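Local coordinates for LPP20 lipofamily protein (Helicobacter pylori R046Wa, PDB 4KZS) that is a secreted protein of unknown function with a three-helix bundle, possibly linked to the outer membrane and the Tol-Pal system, at residues S137-M148 with L164-A175. Sequence-based numbering, arbitrary orientation.
Sequences SKSMGDLLAKAM and LENYEKIYYQNA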
loop_
_atom_site.group_PDB
_atom_site.type_symbol
_atom_site.label_atom_id
_atom_site.label_comp_id
_atom_site.label_asym_id
_atom_site.label_seq_id
_atom_site.Cartn_x
_atom_site.Cartn_y
_atom_site.Cartn_z
ATOM N N SER A 137 -8.746 3.365 1.329
ATOM C CA SER A 137 -7.890 3.934 2.354
ATOM C C SER A 137 -6.520 3.220 2.352
ATOM O O SER A 137 -5.476 3.856 2.266
ATOM C CB SER A 137 -8.615 3.768 3.684
ATOM O OG SER A 137 -7.818 4.121 4.784
ATOM N N LYS A 138 -6.527 1.891 2.441
ATOM C CA LYS A 138 -5.316 1.089 2.304
ATOM C C LYS A 138 -4.507 1.542 1.081
ATOM O O LYS A 138 -3.291 1.634 1.129
ATOM C CB LYS A 138 -5.684 -0.379 2.142
ATOM C CG LYS A 138 -4.486 -1.314 1.957
ATOM C CD LYS A 138 -3.575 -1.312 3.186
ATOM C CE LYS A 138 -2.508 -2.400 3.172
ATOM N NZ LYS A 138 -2.227 -2.743 4.603
ATOM N N SER A 139 -5.196 1.834 -0.011
ATOM C CA SER A 139 -4.504 2.245 -1.200
ATOM C C SER A 139 -3.848 3.575 -0.934
ATOM O O SER A 139 -2.650 3.695 -1.147
ATOM C CB SER A 139 -5.413 2.224 -2.449
ATOM O OG SER A 139 -5.720 0.869 -2.841
ATOM N N MET A 140 -4.585 4.557 -0.410
ATOM C CA MET A 140 -3.934 5.842 -0.102
ATOM C C MET A 140 -2.725 5.661 0.807
ATOM O O MET A 140 -1.662 6.330 0.621
ATOM C CB MET A 140 -4.878 6.823 0.528
ATOM C CG MET A 140 -6.043 7.140 -0.372
ATOM S SD MET A 140 -7.238 8.329 0.294
ATOM C CE MET A 140 -6.237 9.773 0.523
ATOM N N GLY A 141 -2.866 4.766 1.784
ATOM C CA GLY A 141 -1.746 4.478 2.693
ATOM C C GLY A 141 -0.526 3.979 1.932
ATOM O O GLY A 141 0.599 4.491 2.100
ATOM N N ASP A 142 -0.757 2.997 1.061
ATOM C CA ASP A 142 0.315 2.474 0.207
ATOM C C ASP A 142 1.051 3.511 -0.673
ATOM O O ASP A 142 2.303 3.514 -0.697
ATOM C CB ASP A 142 -0.196 1.307 -0.622
ATOM C CG ASP A 142 -0.721 0.169 0.246
ATOM O OD1 ASP A 142 -0.069 -0.116 1.275
ATOM O OD2 ASP A 142 -1.776 -0.434 -0.104
ATOM N N LEU A 143 0.287 4.364 -1.372
ATOM C CA LEU A 143 0.879 5.348 -2.251
ATOM C C LEU A 143 1.856 6.214 -1.451
ATOM O O LEU A 143 3.048 6.381 -1.818
ATOM C CB LEU A 143 -0.201 6.205 -2.934
ATOM C CG LEU A 143 -1.334 5.512 -3.721
ATOM C CD1 LEU A 143 -2.106 6.554 -4.498
ATOM C CD2 LEU A 143 -0.876 4.432 -4.694
ATOM N N LEU A 144 1.350 6.712 -0.329
ATOM C CA LEU A 144 2.089 7.601 0.518
ATOM C C LEU A 144 3.324 6.879 1.050
ATOM O O LEU A 144 4.429 7.440 1.139
ATOM C CB LEU A 144 1.172 8.082 1.619
ATOM C CG LEU A 144 0.608 9.494 1.456
ATOM C CD1 LEU A 144 0.319 9.854 0.023
ATOM C CD2 LEU A 144 -0.643 9.695 2.272
ATOM N N ALA A 145 3.174 5.598 1.317
ATOM C CA ALA A 145 4.326 4.815 1.722
ATOM C C ALA A 145 5.365 4.555 0.592
ATOM O O ALA A 145 6.557 4.498 0.884
ATOM C CB ALA A 145 3.830 3.527 2.287
ATOM N N LYS A 146 4.943 4.359 -0.666
ATOM C CA LYS A 146 5.908 4.242 -1.793
ATOM C C LYS A 146 6.549 5.595 -2.064
ATOM O O LYS A 146 7.771 5.693 -2.180
ATOM C CB LYS A 146 5.242 3.795 -3.075
ATOM C CG LYS A 146 4.446 2.499 -3.045
ATOM C CD LYS A 146 5.280 1.357 -3.597
ATOM C CE LYS A 146 4.459 0.103 -3.883
ATOM N NZ LYS A 146 5.319 -0.968 -4.484
ATOM N N ALA A 147 5.725 6.639 -2.133
ATOM C CA ALA A 147 6.166 8.007 -2.452
ATOM C C ALA A 147 7.216 8.589 -1.514
ATOM O O ALA A 147 8.173 9.244 -1.958
ATOM C CB ALA A 147 4.962 8.967 -2.529
ATOM N N MET A 148 7.048 8.428 -0.215
ATOM C CA MET A 148 7.957 9.148 0.647
ATOM C C MET A 148 9.421 8.738 0.467
ATOM O O MET A 148 10.320 9.585 0.348
ATOM C CB MET A 148 7.532 8.967 2.078
ATOM C CG MET A 148 6.368 9.837 2.418
ATOM S SD MET A 148 5.833 9.481 4.083
ATOM C CE MET A 148 7.317 10.009 4.982
ATOM N N LEU A 164 4.250 16.388 -0.234
ATOM C CA LEU A 164 3.220 15.409 0.100
ATOM C C LEU A 164 2.406 15.850 1.299
ATOM O O LEU A 164 1.281 15.395 1.469
ATOM C CB LEU A 164 3.827 14.040 0.380
ATOM C CG LEU A 164 4.336 13.345 -0.878
ATOM C CD1 LEU A 164 5.338 12.248 -0.538
ATOM C CD2 LEU A 164 3.178 12.801 -1.685
ATOM N N GLU A 165 2.972 16.740 2.110
ATOM C CA GLU A 165 2.324 17.274 3.313
ATOM C C GLU A 165 0.819 17.459 3.162
ATOM O O GLU A 165 0.048 17.172 4.078
ATOM C CB GLU A 165 2.946 18.604 3.726
ATOM C CG GLU A 165 2.058 19.454 4.630
ATOM C CD GLU A 165 2.826 20.427 5.495
ATOM O OE1 GLU A 165 2.167 21.308 6.106
ATOM O OE2 GLU A 165 4.077 20.307 5.564
ATOM N N ASN A 166 0.408 17.928 1.998
ATOM C CA ASN A 166 -0.981 18.206 1.777
ATOM C C ASN A 166 -1.783 16.961 1.681
ATOM O O ASN A 166 -2.911 16.903 2.151
ATOM C CB ASN A 166 -1.149 18.981 0.491
ATOM C CG ASN A 166 -2.113 20.113 0.651
ATOM O OD1 ASN A 166 -3.329 19.907 0.594
ATOM N ND2 ASN A 166 -1.579 21.327 0.900
ATOM N N TYR A 167 -1.205 15.973 1.023
ATOM C CA TYR A 167 -1.886 14.735 0.812
ATOM C C TYR A 167 -1.974 14.010 2.117
ATOM O O TYR A 167 -2.984 13.404 2.429
ATOM C CB TYR A 167 -1.109 13.896 -0.153
ATOM C CG TYR A 167 -1.469 14.127 -1.582
ATOM C CD1 TYR A 167 -2.790 14.302 -1.970
ATOM C CD2 TYR A 167 -0.490 14.111 -2.561
ATOM C CE1 TYR A 167 -3.123 14.483 -3.296
ATOM C CE2 TYR A 167 -0.816 14.282 -3.890
ATOM C CZ TYR A 167 -2.133 14.474 -4.255
ATOM O OH TYR A 167 -2.476 14.644 -5.579
ATOM N N GLU A 168 -0.908 14.079 2.889
ATOM C CA GLU A 168 -0.913 13.467 4.180
ATOM C C GLU A 168 -2.121 13.977 4.963
ATOM O O GLU A 168 -3.000 13.202 5.314
ATOM C CB GLU A 168 0.397 13.745 4.880
ATOM C CG GLU A 168 1.529 12.918 4.305
ATOM C CD GLU A 168 1.608 11.519 4.888
ATOM O OE1 GLU A 168 2.447 10.721 4.438
ATOM O OE2 GLU A 168 0.857 11.207 5.820
ATOM N N LYS A 169 -2.192 15.281 5.187
ATOM C CA LYS A 169 -3.393 15.890 5.761
ATOM C C LYS A 169 -4.652 15.212 5.268
ATOM O O LYS A 169 -5.350 14.562 6.027
ATOM C CB LYS A 169 -3.461 17.396 5.494
ATOM C CG LYS A 169 -4.644 18.076 6.168
ATOM C CD LYS A 169 -4.497 18.090 7.693
ATOM C CE LYS A 169 -5.695 18.756 8.362
ATOM N NZ LYS A 169 -5.594 18.961 9.823
ATOM N N ILE A 170 -4.936 15.330 3.988
ATOM C CA ILE A 170 -6.138 14.692 3.431
ATOM C C ILE A 170 -6.303 13.230 3.842
ATOM O O ILE A 170 -7.415 12.716 3.886
ATOM C CB ILE A 170 -6.086 14.783 1.915
ATOM C CG1 ILE A 170 -6.164 16.246 1.502
ATOM C CG2 ILE A 170 -7.175 13.942 1.273
ATOM C CD1 ILE A 170 -5.633 16.468 0.102
ATOM N N TYR A 171 -5.183 12.563 4.114
ATOM C CA TYR A 171 -5.153 11.134 4.489
ATOM C C TYR A 171 -5.517 10.939 5.965
ATOM O O TYR A 171 -6.400 10.162 6.292
ATOM C CB TYR A 171 -3.757 10.543 4.221
ATOM C CG TYR A 171 -3.564 9.118 4.694
ATOM C CD1 TYR A 171 -2.602 8.789 5.639
ATOM C CD2 TYR A 171 -4.337 8.103 4.188
ATOM C CE1 TYR A 171 -2.411 7.471 6.055
ATOM C CE2 TYR A 171 -4.148 6.790 4.564
ATOM C CZ TYR A 171 -3.186 6.476 5.517
ATOM O OH TYR A 171 -3.024 5.145 5.904
ATOM N N TYR A 172 -4.834 11.654 6.853
ATOM C CA TYR A 172 -5.152 11.589 8.273
ATOM C C TYR A 172 -6.532 12.109 8.587
ATOM O O TYR A 172 -7.185 11.583 9.499
ATOM C CB TYR A 172 -4.067 12.212 9.149
ATOM C CG TYR A 172 -2.863 11.321 9.194
ATOM C CD1 TYR A 172 -1.612 11.800 8.904
ATOM C CD2 TYR A 172 -2.990 9.955 9.464
ATOM C CE1 TYR A 172 -0.478 10.973 8.920
ATOM C CE2 TYR A 172 -1.876 9.108 9.474
ATOM C CZ TYR A 172 -0.626 9.630 9.196
ATOM O OH TYR A 172 0.475 8.830 9.171
ATOM N N GLN A 173 -7.040 13.040 7.786
ATOM C CA GLN A 173 -8.360 13.552 8.094
ATOM C C GLN A 173 -9.535 12.880 7.437
ATOM O O GLN A 173 -10.658 13.230 7.725
ATOM C CB GLN A 173 -8.450 15.064 7.976
ATOM C CG GLN A 173 -8.348 15.591 6.581
ATOM C CD GLN A 173 -8.814 17.023 6.511
ATOM O OE1 GLN A 173 -9.997 17.287 6.347
ATOM N NE2 GLN A 173 -7.886 17.955 6.655
ATOM N N ASN A 174 -9.303 11.895 6.597
ATOM C CA ASN A 174 -10.420 11.248 5.920
ATOM C C ASN A 174 -10.176 9.781 5.791
ATOM O O ASN A 174 -11.126 8.999 5.708
ATOM C CB ASN A 174 -10.618 11.814 4.505
ATOM C CG ASN A 174 -10.983 13.282 4.509
ATOM O OD1 ASN A 174 -12.030 13.665 5.035
ATOM N ND2 ASN A 174 -10.123 14.115 3.931
ATOM N N ALA A 175 -8.907 9.394 5.737
ATOM C CA ALA A 175 -8.599 8.058 5.253
ATOM C C ALA A 175 -7.938 7.161 6.265
ATOM O O ALA A 175 -8.188 5.975 6.230
ATOM C CB ALA A 175 -7.763 8.120 3.983
#
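The Tyr171 ring meets Ser137 O near its plane, at the CE2 edge, while Leu144 CD2, Met140 CB and Gly141 N approach it obliquely. It packs knobs-into-holes among Ser137, Met140, Gly141 and Leu144, joining two antiparallel helices in the middle domain, consistent with the three-helix bundle of this protein. The axes of 137-148 and 165-172 come within 10.7 Å, their directions 154° apart. With CG anti to the backbone N (chi1 174°), Tyr171 reaches across to the neighbouring helix, and its OH lies 3.5 Å from Gly141 CA, against bare backbone. The side chains of Leu144 and Tyr171 lie alongside each other, pointing opposite ways, with Leu144 CD2 3.8 Å from Tyr171 CB. The Glu168 chain bends at chi2 (-84°), which turns its carboxylate against the Leu144 side chain; OE1 stands 3.7 Å from Leu144 CG and also touches Met148 SD. Just before 165-172, Leu164 CD1 touches both Ala147 CB and Met148 CG. Helix 103-121 covers another flank: Phe121 touches Met140 and Leu144, and both Phe121 and Tyr118 meet the Tyr167 ring edge-to-face. Near the C-terminal end of 164-175, Met140 SD rests 3.7 Å from Ala175 CB. There Ser137 OG donates a hydrogen bond to Ala175 O, modelled very short at 2.4 Å, a length doubtful at this resolution.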